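Local coordinates for protein ribonucleoside-diphosphate reductase subunit beta (Bacillus halodurans C-125, PDB 2RCC) that probably serves as the diiron small subunit of a class I ribonucleotide reductase, which makes deoxyribonucleotides for DNA synthesis from the corresponding ribonucleotides, at residues A[20-25]-A[231-236]; A[39-44]-A[105-110]; A[189-194]-A[282-287]. All coordinates share one frame; numbering follows the deposited sequence. Where two conformers were deposited one is given.

Interaction 1 (A[20-25]-A[231-236]); sequences TGILNG and FKELLV
Ile22 and Leu23 lean from a loop onto one side of a helix and meet Glu233 and Leu234. The long branch of Ile22 crosses the Glu233 side chain at about a right angle. The terminal methyl, Ile22 CD1, lies 3.4 Å from Glu233 CB, a close approach for two carbons. Glu233 then bends at chi2 (-69°), which carries its carboxylate away from the isoleucine. The acid thus offers its aliphatic base to the contact and not its charge. Glu233 also touches Phe38. The other branch of Ile22 serves Leu234: Ile22 CG2 lies 4.0 Å from Leu234 CD2. Leu234 lies on helix 207-237, one of the long helices of the ferritin-like helical fold of this family. The N-terminal segment 20-25 has no regular structure and runs past this helix near its C-terminal end. Leu23 approaches the same methyl across the leucine side chain, again at about a right angle, with Leu23 CD1 3.7 Å from Leu234 CD2. That one methyl of Leu234 therefore fits against both loop residues. Leu23 also touches Phe175, and Leu234 touches Leu176, both on helix 172-187. The backbone N of Ile22 donates a hydrogen bond to the carboxylate of Glu237, just beyond the helical segment.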
ATOM      1  N   THR A  20       8.011  -6.389 -19.053  1.00 15.86           N
ATOM      2  CA  THR A  20       8.389  -7.531 -19.865  1.00 18.86           C
ATOM      3  C   THR A  20       8.610  -8.793 -19.013  1.00 18.72           C
ATOM      4  O   THR A  20       9.015  -9.811 -19.544  1.00 19.95           O
ATOM      5  CB  THR A  20       9.696  -7.293 -20.608  1.00 20.34           C
ATOM      6  OG1 THR A  20      10.759  -7.153 -19.662  1.00 21.08           O
ATOM      7  CG2 THR A  20       9.596  -6.041 -21.504  1.00 17.99           C
ATOM      8  N   GLY A  21       8.349  -8.767 -17.710  1.00 17.15           N
ATOM      9  CA  GLY A  21       8.576  -9.962 -16.906  1.00 16.39           C
ATOM     10  C   GLY A  21       8.391  -9.651 -15.450  1.00 15.46           C
ATOM     11  O   GLY A  21       8.694  -8.558 -15.012  1.00 17.23           O
ATOM     12  N   ILE A  22       7.898 -10.619 -14.704  1.00 19.06           N
ATOM     13  CA  ILE A  22       7.606 -10.481 -13.272  1.00 20.28           C
ATOM     14  C   ILE A  22       8.875 -10.367 -12.412  1.00 17.35           C
ATOM     15  O   ILE A  22       8.881  -9.613 -11.446  1.00 17.08           O
ATOM     16  CB  ILE A  22       6.728 -11.702 -12.756  1.00 20.03           C
ATOM     17  CG1 ILE A  22       5.342 -11.699 -13.382  1.00 24.48           C
ATOM     18  CG2 ILE A  22       6.544 -11.674 -11.245  1.00 21.16           C
ATOM     19  CD1 ILE A  22       4.581 -13.009 -13.077  1.00 22.36           C
ATOM     20  N   LEU A  23       9.921 -11.126 -12.747  1.00 15.14           N
ATOM     21  CA  LEU A  23      11.200 -11.090 -12.051  1.00 15.01           C
ATOM     22  C   LEU A  23      12.295 -10.908 -13.081  1.00 15.98           C
ATOM     23  O   LEU A  23      12.231 -11.503 -14.147  1.00 12.62           O
ATOM     24  CB  LEU A  23      11.443 -12.384 -11.276  1.00 16.39           C
ATOM     25  CG  LEU A  23      10.477 -12.825 -10.198  1.00 10.76           C
ATOM     26  CD1 LEU A  23      10.832 -14.257  -9.711  1.00 14.12           C
ATOM     27  CD2 LEU A  23      10.414 -11.836  -9.029  1.00 12.37           C
ATOM     28  N   ASN A  24      13.304 -10.101 -12.775  1.00 18.52           N
ATOM     29  CA  ASN A  24      14.361  -9.796 -13.719  1.00 13.88           C
ATOM     30  C   ASN A  24      13.846  -9.296 -15.093  1.00 16.59           C
ATOM     31  O   ASN A  24      14.482  -9.523 -16.097  1.00 16.32           O
ATOM     32  CB  ASN A  24      15.354 -10.989 -13.838  1.00 18.00           C
ATOM     33  CG  ASN A  24      16.325 -11.060 -12.676  1.00 15.50           C
ATOM     34  OD1 ASN A  24      16.470 -10.101 -11.905  1.00 17.18           O
ATOM     35  ND2 ASN A  24      17.045 -12.178 -12.574  1.00 18.57           N
ATOM     36  N   GLY A  25      12.738  -8.544 -15.112  1.00 13.44           N
ATOM     37  CA  GLY A  25      12.223  -7.971 -16.343  1.00 15.17           C
ATOM     38  C   GLY A  25      12.631  -6.517 -16.435  1.00 16.23           C
ATOM     39  O   GLY A  25      13.430  -6.028 -15.634  1.00 15.82           O
ATOM     40  N   PHE A 231       2.120 -17.254  -9.277  1.00 18.04           N
ATOM     41  CA  PHE A 231       2.692 -18.589  -9.331  1.00 17.13           C
ATOM     42  C   PHE A 231       2.598 -19.174 -10.742  1.00 17.96           C
ATOM     43  O   PHE A 231       3.607 -19.659 -11.302  1.00 16.06           O
ATOM     44  CB  PHE A 231       1.993 -19.518  -8.314  1.00 19.58           C
ATOM     45  CG  PHE A 231       2.550 -20.911  -8.266  1.00 16.57           C
ATOM     46  CD1 PHE A 231       2.046 -21.923  -9.116  1.00 15.06           C
ATOM     47  CD2 PHE A 231       3.570 -21.234  -7.387  1.00 21.12           C
ATOM     48  CE1 PHE A 231       2.569 -23.209  -9.094  1.00 20.85           C
ATOM     49  CE2 PHE A 231       4.087 -22.538  -7.358  1.00 16.35           C
ATOM     50  CZ  PHE A 231       3.589 -23.519  -8.205  1.00 21.94           C
ATOM     51  N   LYS A 232       1.397 -19.144 -11.311  1.00 17.83           N
ATOM     52  CA  LYS A 232       1.189 -19.694 -12.658  1.00 20.57           C
ATOM     53  C   LYS A 232       1.970 -18.954 -13.749  1.00 21.60           C
ATOM     54  O   LYS A 232       2.475 -19.565 -14.662  1.00 23.95           O
ATOM     55  CB  LYS A 232      -0.276 -19.664 -13.028  1.00 22.00           C
ATOM     56  CG  LYS A 232      -1.124 -20.658 -12.280  1.00 29.25           C
ATOM     57  CD  LYS A 232      -2.578 -20.263 -12.436  1.00 35.87           C
ATOM     58  CE  LYS A 232      -3.475 -21.197 -11.756  1.00 35.15           C
ATOM     59  NZ  LYS A 232      -4.678 -20.438 -11.254  1.00 32.30           N
ATOM     60  N   GLU A 233       2.081 -17.645 -13.640  1.00 23.01           N
ATOM     61  CA  GLU A 233       2.813 -16.844 -14.605  1.00 22.71           C
ATOM     62  C   GLU A 233       4.307 -17.101 -14.456  1.00 21.60           C
ATOM     63  O   GLU A 233       5.023 -17.055 -15.444  1.00 21.50           O
ATOM     64  CB  GLU A 233       2.514 -15.355 -14.430  1.00 24.67           C
ATOM     65  CG  GLU A 233       1.039 -14.926 -14.652  1.00 31.94           C
ATOM     66  CD  GLU A 233       0.521 -15.006 -16.089  1.00 44.89           C
ATOM     67  OE1 GLU A 233       1.305 -15.308 -17.045  1.00 27.50           O
ATOM     68  OE2 GLU A 233      -0.701 -14.706 -16.227  1.00 41.31           O
ATOM     69  N   LEU A 234       4.788 -17.332 -13.234  1.00 20.64           N
ATOM     70  CA  LEU A 234       6.196 -17.653 -13.031  1.00 20.14           C
ATOM     71  C   LEU A 234       6.589 -18.963 -13.716  1.00 18.93           C
ATOM     72  O   LEU A 234       7.709 -19.075 -14.204  1.00 21.09           O
ATOM     73  CB  LEU A 234       6.595 -17.660 -11.542  1.00 19.16           C
ATOM     74  CG  LEU A 234       6.763 -16.300 -10.864  1.00 18.15           C
ATOM     75  CD1 LEU A 234       7.001 -16.532  -9.383  1.00 24.30           C
ATOM     76  CD2 LEU A 234       7.877 -15.470 -11.536  1.00 18.92           C
ATOM     77  N   LEU A 235       5.686 -19.951 -13.725  1.00 18.37           N
ATOM     78  CA  LEU A 235       5.922 -21.208 -14.441  1.00 17.74           C
ATOM     79  C   LEU A 235       5.956 -20.983 -15.965  1.00 16.80           C
ATOM     80  O   LEU A 235       6.691 -21.658 -16.631  1.00 17.12           O
ATOM     81  CB  LEU A 235       4.936 -22.326 -14.026  1.00 17.58           C
ATOM     82  CG  LEU A 235       5.350 -23.169 -12.800  1.00 15.94           C
ATOM     83  CD1 LEU A 235       5.726 -22.378 -11.602  1.00 22.32           C
ATOM     84  CD2 LEU A 235       4.271 -24.216 -12.420  1.00 16.52           C
ATOM     85  N   VAL A 236       5.184 -20.031 -16.492  1.00 18.03           N
ATOM     86  CA  VAL A 236       5.238 -19.676 -17.930  1.00 18.43           C
ATOM     87  C   VAL A 236       6.549 -18.928 -18.265  1.00 17.67           C
ATOM     88  O   VAL A 236       7.180 -19.209 -19.284  1.00 18.08           O
ATOM     89  CB  VAL A 236       4.041 -18.756 -18.332  1.00 17.91           C
ATOM     90  CG1 VAL A 236       4.194 -18.196 -19.749  1.00 25.52           C
ATOM     91  CG2 VAL A 236       2.744 -19.505 -18.182  1.00 22.09           C
TER

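Interaction 2 (A[39-44]-A[105-110])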
ATOM      1  N   SER A  39      -3.818  -8.570 -18.042  1.00 19.36           N
ATOM      2  CA  SER A  39      -5.193  -8.078 -18.215  1.00 19.67           C
ATOM      3  C   SER A  39      -6.086  -8.276 -16.982  1.00 18.57           C
ATOM      4  O   SER A  39      -7.143  -7.676 -16.887  1.00 19.89           O
ATOM      5  CB  SER A  39      -5.821  -8.697 -19.459  1.00 19.10           C
ATOM      6  OG  SER A  39      -5.857 -10.107 -19.336  1.00 21.29           O
ATOM      7  N   TRP A  40      -5.654  -9.099 -16.037  1.00 18.86           N
ATOM      8  CA  TRP A  40      -6.347  -9.281 -14.767  1.00 17.80           C
ATOM      9  C   TRP A  40      -5.926  -8.302 -13.657  1.00 18.40           C
ATOM     10  O   TRP A  40      -6.621  -8.235 -12.635  1.00 17.28           O
ATOM     11  CB  TRP A  40      -6.160 -10.713 -14.224  1.00 20.25           C
ATOM     12  CG  TRP A  40      -4.785 -11.231 -14.168  1.00 15.16           C
ATOM     13  CD1 TRP A  40      -4.221 -12.013 -15.082  1.00 18.87           C
ATOM     14  CD2 TRP A  40      -3.793 -11.037 -13.135  1.00 20.25           C
ATOM     15  NE1 TRP A  40      -2.951 -12.323 -14.735  1.00 20.48           N
ATOM     16  CE2 TRP A  40      -2.655 -11.752 -13.534  1.00 17.54           C
ATOM     17  CE3 TRP A  40      -3.747 -10.313 -11.936  1.00 21.35           C
ATOM     18  CZ2 TRP A  40      -1.473 -11.770 -12.785  1.00 17.03           C
ATOM     19  CZ3 TRP A  40      -2.582 -10.335 -11.182  1.00 18.91           C
ATOM     20  CH2 TRP A  40      -1.454 -11.047 -11.614  1.00 20.45           C
ATOM     21  N   ALA A  41      -4.843  -7.533 -13.852  1.00 15.76           N
ATOM     22  CA  ALA A  41      -4.341  -6.651 -12.775  1.00 16.86           C
ATOM     23  C   ALA A  41      -5.265  -5.486 -12.492  1.00 13.21           C
ATOM     24  O   ALA A  41      -5.529  -5.227 -11.337  1.00 17.11           O
ATOM     25  CB  ALA A  41      -2.904  -6.126 -13.064  1.00 15.61           C
ATOM     26  N   TYR A  42      -5.789  -4.815 -13.514  1.00 17.51           N
ATOM     27  CA  TYR A  42      -6.644  -3.623 -13.291  1.00 14.15           C
ATOM     28  C   TYR A  42      -7.992  -4.022 -12.736  1.00 17.11           C
ATOM     29  O   TYR A  42      -8.467  -3.357 -11.815  1.00 16.40           O
ATOM     30  CB  TYR A  42      -6.763  -2.719 -14.534  1.00 17.37           C
ATOM     31  CG  TYR A  42      -7.226  -1.267 -14.355  1.00 20.17           C
ATOM     32  CD1 TYR A  42      -7.203  -0.589 -13.109  1.00 21.34           C
ATOM     33  CD2 TYR A  42      -7.541  -0.509 -15.472  1.00 18.29           C
ATOM     34  CE1 TYR A  42      -7.594   0.786 -13.003  1.00 24.49           C
ATOM     35  CE2 TYR A  42      -7.893   0.860 -15.371  1.00 21.64           C
ATOM     36  CZ  TYR A  42      -7.938   1.501 -14.150  1.00 20.61           C
ATOM     37  OH  TYR A  42      -8.278   2.863 -14.122  1.00 24.34           O
ATOM     38  N   PRO A  43      -8.634  -5.059 -13.317  1.00 18.82           N
ATOM     39  CA  PRO A  43      -9.834  -5.584 -12.683  1.00 19.60           C
ATOM     40  C   PRO A  43      -9.652  -5.999 -11.218  1.00 19.07           C
ATOM     41  O   PRO A  43     -10.542  -5.762 -10.412  1.00 19.99           O
ATOM     42  CB  PRO A  43     -10.174  -6.790 -13.544  1.00 19.99           C
ATOM     43  CG  PRO A  43      -9.606  -6.513 -14.832  1.00 21.08           C
ATOM     44  CD  PRO A  43      -8.404  -5.721 -14.620  1.00 20.15           C
ATOM     45  N   LEU A  44      -8.523  -6.613 -10.866  1.00 21.30           N
ATOM     46  CA  LEU A  44      -8.251  -6.954  -9.464  1.00 18.02           C
ATOM     47  C   LEU A  44      -8.143  -5.699  -8.578  1.00 18.27           C
ATOM     48  O   LEU A  44      -8.753  -5.614  -7.514  1.00 15.87           O
ATOM     49  CB  LEU A  44      -6.985  -7.817  -9.367  1.00 19.43           C
ATOM     50  CG  LEU A  44      -6.525  -8.230  -7.974  1.00 23.17           C
ATOM     51  CD1 LEU A  44      -7.642  -8.913  -7.150  1.00 17.34           C
ATOM     52  CD2 LEU A  44      -5.333  -9.121  -8.158  1.00 19.14           C
ATOM     53  N   ASP A 105       7.375  -5.363 -12.156  1.00 14.81           N
ATOM     54  CA  ASP A 105       6.097  -4.970 -12.773  1.00 15.90           C
ATOM     55  C   ASP A 105       5.522  -3.961 -11.826  1.00 15.68           C
ATOM     56  O   ASP A 105       5.263  -4.297 -10.641  1.00 14.19           O
ATOM     57  CB  ASP A 105       5.154  -6.160 -12.966  1.00 14.29           C
ATOM     58  CG  ASP A 105       3.808  -5.789 -13.630  1.00 17.02           C
ATOM     59  OD1 ASP A 105       3.119  -4.879 -13.150  1.00 16.94           O
ATOM     60  OD2 ASP A 105       3.384  -6.496 -14.570  1.00 19.94           O
ATOM     61  N   SER A 106       5.289  -2.750 -12.335  1.00 15.99           N
ATOM     62  CA  SER A 106       4.801  -1.649 -11.511  1.00 14.03           C
ATOM     63  C   SER A 106       3.384  -1.870 -11.029  1.00 13.12           C
ATOM     64  O   SER A 106       3.039  -1.401  -9.925  1.00 12.63           O
ATOM     65  CB  SER A 106       4.906  -0.307 -12.233  1.00 12.56           C
ATOM     66  OG  SER A 106       4.212  -0.325 -13.453  1.00 14.16           O
ATOM     67  N   SER A 107       2.550  -2.542 -11.844  1.00 13.65           N
ATOM     68  CA  SER A 107       1.176  -2.866 -11.451  1.00 11.97           C
ATOM     69  C   SER A 107       1.153  -3.860 -10.293  1.00 13.14           C
ATOM     70  O   SER A 107       0.362  -3.709  -9.370  1.00 13.29           O
ATOM     71  CB  SER A 107       0.286  -3.355 -12.612  1.00 16.24           C
ATOM     72  OG  SER A 107       0.670  -4.634 -13.069  1.00 12.19           O
ATOM     73  N   LEU A 108       2.009  -4.877 -10.327  1.00 15.44           N
ATOM     74  CA  LEU A 108       2.071  -5.839  -9.235  1.00 14.25           C
ATOM     75  C   LEU A 108       2.654  -5.190  -7.972  1.00 16.04           C
ATOM     76  O   LEU A 108       2.179  -5.461  -6.863  1.00 14.26           O
ATOM     77  CB  LEU A 108       2.893  -7.082  -9.634  1.00 15.27           C
ATOM     78  CG  LEU A 108       2.361  -7.881 -10.854  1.00 12.64           C
ATOM     79  CD1 LEU A 108       3.181  -9.155 -11.097  1.00  9.27           C
ATOM     80  CD2 LEU A 108       0.886  -8.242 -10.718  1.00 14.02           C
ATOM     81  N   ALA A 109       3.677  -4.335  -8.127  1.00 13.50           N
ATOM     82  CA  ALA A 109       4.234  -3.582  -6.986  1.00 11.92           C
ATOM     83  C   ALA A 109       3.136  -2.748  -6.350  1.00 12.87           C
ATOM     84  O   ALA A 109       3.015  -2.720  -5.131  1.00 14.50           O
ATOM     85  CB  ALA A 109       5.428  -2.741  -7.421  1.00 14.96           C
ATOM     86  N   ALA A 110       2.303  -2.087  -7.157  1.00 12.61           N
ATOM     87  CA  ALA A 110       1.198  -1.287  -6.615  1.00  9.84           C
ATOM     88  C   ALA A 110       0.192  -2.156  -5.833  1.00 12.24           C
ATOM     89  O   ALA A 110      -0.312  -1.777  -4.743  1.00 12.63           O
ATOM     90  CB  ALA A 110       0.488  -0.534  -7.738  1.00 10.04           C
TER
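Trp40 and Leu108 make the apolar part of this contact. Leu108 extends its CD2 methyl to the far end of the indole, 3.8 Å from Trp40 CH2. Trp40 CZ3 is a little further from Leu108 CD2, at 4.1 Å. The two side chains cross at about a right angle. The indole gets there with CG set between its backbone N and carbonyl carbon (chi1 50°). A looser van der Waals contact joins Ala41 and Ser107, with Ala41 CB 3.9 Å from Ser107 OG. The side-chain hydrogen bonds are all within 105-110. Asp105 is the N-cap of helix 106-133. Asp105 OD1 accepts from Leu108 N at 3.0 Å, and this donor comes from above the carboxylate plane. The bond from Ser107 N to the same OD1 is weak. Ser107 OG also lies 2.5 Å from Asp105 OD1, so short for a hydrogen bond that the exact distance is doubtful. The cap thus closes the first turn of the helix that presents Leu108. Trp40 also packs on Tyr225, Leu226 and Asn229 of helix 207-237. The contact joins the start of helix 41-50 to the start of helix 106-133, and Ala110 of the latter packs on Val120 of the second subunit.

Interaction 3 (A[189-194]-A[282-287]); sequences NFYSGF and ETYISF
A water molecule bridges the two segments through Tyr191 O and Tyr284 OH, with 2.7 Å from the water to each of these atoms. It donates to the Tyr191 carbonyl, and it lies in the plane of the Tyr284 ring, at the edge. Tyr284 points from its helix toward the other segment, with its ring swung anti to its own backbone N (chi1 170°). Its hydroxyl also approaches the edge of the Tyr191 ring, where Tyr284 OH is 4.2 Å from Tyr191 CD2. This is packing only. The second direct contact is between Ser192 and Ile285. Ser192 has two conformers. In the one given, Ser192 OG comes to 3.2 Å from Ile285 CD1, a tight approach to be read with caution. In that conformer the hydroxyl is hydrogen-bonded to Glu261 of helix 244-268, a helix that Ile285 touches as well. The contact joins the first turn of helix 191-202 to helix 278-295 in the ferritin-like helical fold. Tyr191 connects it to the neighbourhood of the diiron site. Its side chain touches Asn217 and is about 3 Å at the nearest atoms from that of Glu220, probably an iron ligand, as in related small subunits. Its hydroxyl is hydrogen-bonded to the backbone carbonyl of Glu186, another probable ligand, and to the side-chain amide of Gln221.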
ATOM      1  N   ASN A 189      -3.739 -20.834   6.940  1.00 18.96           N
ATOM      2  CA  ASN A 189      -3.444 -20.500   8.345  1.00 17.68           C
ATOM      3  C   ASN A 189      -4.563 -19.744   8.994  1.00 18.00           C
ATOM      4  O   ASN A 189      -5.106 -18.847   8.398  1.00 17.60           O
ATOM      5  CB  ASN A 189      -2.158 -19.673   8.497  1.00 20.35           C
ATOM      6  CG  ASN A 189      -0.932 -20.500   8.267  1.00 22.54           C
ATOM      7  OD1 ASN A 189      -1.033 -21.615   7.756  1.00 30.03           O
ATOM      8  ND2 ASN A 189       0.220 -19.983   8.637  1.00 34.41           N
ATOM      9  N   PHE A 190      -4.918 -20.166  10.201  1.00 19.01           N
ATOM     10  CA  PHE A 190      -6.024 -19.612  10.979  1.00 21.95           C
ATOM     11  C   PHE A 190      -7.422 -19.776  10.389  1.00 19.14           C
ATOM     12  O   PHE A 190      -8.349 -19.304  10.995  1.00 17.17           O
ATOM     13  CB  PHE A 190      -5.764 -18.151  11.407  1.00 25.38           C
ATOM     14  CG  PHE A 190      -4.499 -17.988  12.163  1.00 29.40           C
ATOM     15  CD1 PHE A 190      -4.312 -18.657  13.366  1.00 39.83           C
ATOM     16  CD2 PHE A 190      -3.471 -17.193  11.668  1.00 33.59           C
ATOM     17  CE1 PHE A 190      -3.119 -18.555  14.054  1.00 43.59           C
ATOM     18  CE2 PHE A 190      -2.292 -17.075  12.354  1.00 37.54           C
ATOM     19  CZ  PHE A 190      -2.101 -17.753  13.543  1.00 41.01           C
ATOM     20  N   TYR A 191      -7.599 -20.544   9.318  1.00 18.57           N
ATOM     21  CA  TYR A 191      -8.944 -20.802   8.812  1.00 17.60           C
ATOM     22  C   TYR A 191      -9.786 -21.560   9.833  1.00 18.02           C
ATOM     23  O   TYR A 191     -10.980 -21.356   9.817  1.00 17.10           O
ATOM     24  CB  TYR A 191      -8.940 -21.447   7.413  1.00 19.63           C
ATOM     25  CG  TYR A 191      -8.777 -20.389   6.308  1.00 16.41           C
ATOM     26  CD1 TYR A 191      -7.787 -19.400   6.381  1.00 18.89           C
ATOM     27  CD2 TYR A 191      -9.610 -20.383   5.187  1.00 19.05           C
ATOM     28  CE1 TYR A 191      -7.644 -18.420   5.363  1.00 19.91           C
ATOM     29  CE2 TYR A 191      -9.474 -19.402   4.178  1.00 23.02           C
ATOM     30  CZ  TYR A 191      -8.490 -18.434   4.267  1.00 21.02           C
ATOM     31  OH  TYR A 191      -8.351 -17.472   3.255  1.00 22.65           O
ATOM     32  N   SER A 192      -9.189 -22.403  10.712  1.00 14.62           N
ATOM     33  CA  SER A 192      -9.918 -23.038  11.836  0.50 16.98           C
ATOM     34  C   SER A 192     -10.457 -22.000  12.783  1.00 17.34           C
ATOM     35  O   SER A 192     -11.569 -22.118  13.306  1.00 14.78           O
ATOM     36  CB  SER A 192      -9.013 -23.918  12.700  0.50 18.17           C
ATOM     37  OG  SER A 192      -8.436 -24.947  11.954  0.50 27.10           O
ATOM     38  N   GLY A 193      -9.623 -20.987  13.043  1.00 16.88           N
ATOM     39  CA  GLY A 193      -9.960 -19.911  13.937  1.00 16.25           C
ATOM     40  C   GLY A 193     -11.047 -19.039  13.373  1.00 16.24           C
ATOM     41  O   GLY A 193     -11.947 -18.678  14.084  1.00 20.46           O
ATOM     42  N   PHE A 194     -10.981 -18.725  12.077  1.00 16.23           N
ATOM     43  CA  PHE A 194     -12.080 -17.974  11.453  1.00 16.13           C
ATOM     44  C   PHE A 194     -13.380 -18.746  11.542  1.00 16.15           C
ATOM     45  O   PHE A 194     -14.412 -18.180  11.876  1.00 16.25           O
ATOM     46  CB  PHE A 194     -11.786 -17.612  10.011  1.00 19.10           C
ATOM     47  CG  PHE A 194     -10.504 -16.784   9.812  1.00 22.87           C
ATOM     48  CD1 PHE A 194     -10.089 -15.817  10.745  1.00 24.05           C
ATOM     49  CD2 PHE A 194      -9.742 -16.965   8.677  1.00 25.62           C
ATOM     50  CE1 PHE A 194      -8.942 -15.067  10.553  1.00 22.84           C
ATOM     51  CE2 PHE A 194      -8.559 -16.204   8.475  1.00 29.81           C
ATOM     52  CZ  PHE A 194      -8.168 -15.259   9.411  1.00 23.31           C
ATOM     53  N   GLU A 282     -10.980 -31.031  10.828  1.00 19.02           N
ATOM     54  CA  GLU A 282      -9.762 -31.529  10.231  1.00 20.76           C
ATOM     55  C   GLU A 282      -9.991 -31.830   8.749  1.00 21.60           C
ATOM     56  O   GLU A 282      -9.149 -31.465   7.934  1.00 24.29           O
ATOM     57  CB  GLU A 282      -9.199 -32.707  11.048  1.00 21.29           C
ATOM     58  CG  GLU A 282      -8.654 -32.162  12.386  1.00 23.57           C
ATOM     59  CD  GLU A 282      -8.004 -33.175  13.280  1.00 25.49           C
ATOM     60  OE1 GLU A 282      -7.954 -34.349  12.919  1.00 43.65           O
ATOM     61  OE2 GLU A 282      -7.563 -32.770  14.380  1.00 31.25           O
ATOM     62  N   THR A 283     -11.141 -32.417   8.410  1.00 20.30           N
ATOM     63  CA  THR A 283     -11.496 -32.683   7.016  1.00 20.84           C
ATOM     64  C   THR A 283     -11.620 -31.364   6.252  1.00 18.21           C
ATOM     65  O   THR A 283     -11.195 -31.290   5.116  1.00 17.10           O
ATOM     66  CB  THR A 283     -12.775 -33.482   6.885  1.00 18.45           C
ATOM     67  OG1 THR A 283     -12.675 -34.654   7.691  1.00 20.48           O
ATOM     68  CG2 THR A 283     -13.067 -33.895   5.416  1.00 21.04           C
ATOM     69  N   TYR A 284     -12.205 -30.355   6.875  1.00 20.57           N
ATOM     70  CA  TYR A 284     -12.321 -29.011   6.286  1.00 21.50           C
ATOM     71  C   TYR A 284     -10.942 -28.393   6.008  1.00 21.97           C
ATOM     72  O   TYR A 284     -10.726 -27.815   4.941  1.00 19.44           O
ATOM     73  CB  TYR A 284     -13.209 -28.102   7.171  1.00 22.62           C
ATOM     74  CG  TYR A 284     -13.212 -26.639   6.785  1.00 25.66           C
ATOM     75  CD1 TYR A 284     -13.758 -26.214   5.574  1.00 27.48           C
ATOM     76  CD2 TYR A 284     -12.678 -25.671   7.640  1.00 24.36           C
ATOM     77  CE1 TYR A 284     -13.744 -24.851   5.218  1.00 33.04           C
ATOM     78  CE2 TYR A 284     -12.673 -24.341   7.302  1.00 29.51           C
ATOM     79  CZ  TYR A 284     -13.215 -23.931   6.104  1.00 27.32           C
ATOM     80  OH  TYR A 284     -13.180 -22.591   5.806  1.00 32.88           O
ATOM     81  N   ILE A 285     -10.002 -28.540   6.939  1.00 21.49           N
ATOM     82  CA  ILE A 285      -8.617 -28.063   6.707  1.00 23.08           C
ATOM     83  C   ILE A 285      -7.975 -28.809   5.498  1.00 22.26           C
ATOM     84  O   ILE A 285      -7.305 -28.181   4.679  1.00 24.04           O
ATOM     85  CB  ILE A 285      -7.740 -28.221   7.971  1.00 23.78           C
ATOM     86  CG1 ILE A 285      -8.270 -27.315   9.094  1.00 25.78           C
ATOM     87  CG2 ILE A 285      -6.225 -27.910   7.678  1.00 21.88           C
ATOM     88  CD1 ILE A 285      -7.799 -27.735  10.492  1.00 21.36           C
ATOM     89  N   SER A 286      -8.199 -30.113   5.370  1.00 23.15           N
ATOM     90  CA  SER A 286      -7.691 -30.893   4.206  1.00 21.99           C
ATOM     91  C   SER A 286      -8.291 -30.403   2.893  1.00 21.30           C
ATOM     92  O   SER A 286      -7.587 -30.259   1.868  1.00 20.37           O
ATOM     93  CB  SER A 286      -7.975 -32.391   4.341  1.00 23.38           C
ATOM     94  OG  SER A 286      -7.261 -32.938   5.428  1.00 22.34           O
ATOM     95  N   PHE A 287      -9.599 -30.181   2.930  1.00 20.91           N
ATOM     96  CA  PHE A 287     -10.351 -29.614   1.808  1.00 20.72           C
ATOM     97  C   PHE A 287      -9.765 -28.251   1.365  1.00 21.10           C
ATOM     98  O   PHE A 287      -9.629 -27.989   0.160  1.00 21.51           O
ATOM     99  CB  PHE A 287     -11.817 -29.468   2.238  1.00 20.92           C
ATOM    100  CG  PHE A 287     -12.710 -28.875   1.199  1.00 29.25           C
ATOM    101  CD1 PHE A 287     -13.244 -29.674   0.199  1.00 34.87           C
ATOM    102  CD2 PHE A 287     -13.053 -27.528   1.237  1.00 32.02           C
ATOM    103  CE1 PHE A 287     -14.094 -29.143  -0.750  1.00 33.11           C
ATOM    104  CE2 PHE A 287     -13.907 -26.992   0.276  1.00 35.45           C
ATOM    105  CZ  PHE A 287     -14.428 -27.814  -0.712  1.00 31.26           C
TER
HETATM  106  O   HOH W   1     -12.680 -20.850   7.748  1.00 31.95           O

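From the N terminus, the loop 20-25 opens interaction 1. This contact closes only at 231-236, near the end of helix 207-237. Interaction 2 lies wholly within that span: it opens at 39-44 and closes a shorter loop at 105-110. The two contacts touch, as Ile22 packs on Leu108 and Glu233 on Trp40. Together they join the N-terminal loop and the starts of helices 41-50 and 106-133 to helix 207-237. Interaction 3 opens at 189-194, after interaction 2 has closed. It ends at 282-287, beyond 231-236, and so crosses interaction 1. Its centre is about 30 Å from the centre of each of the other two, and it ties helix 191-202 to helix 278-295.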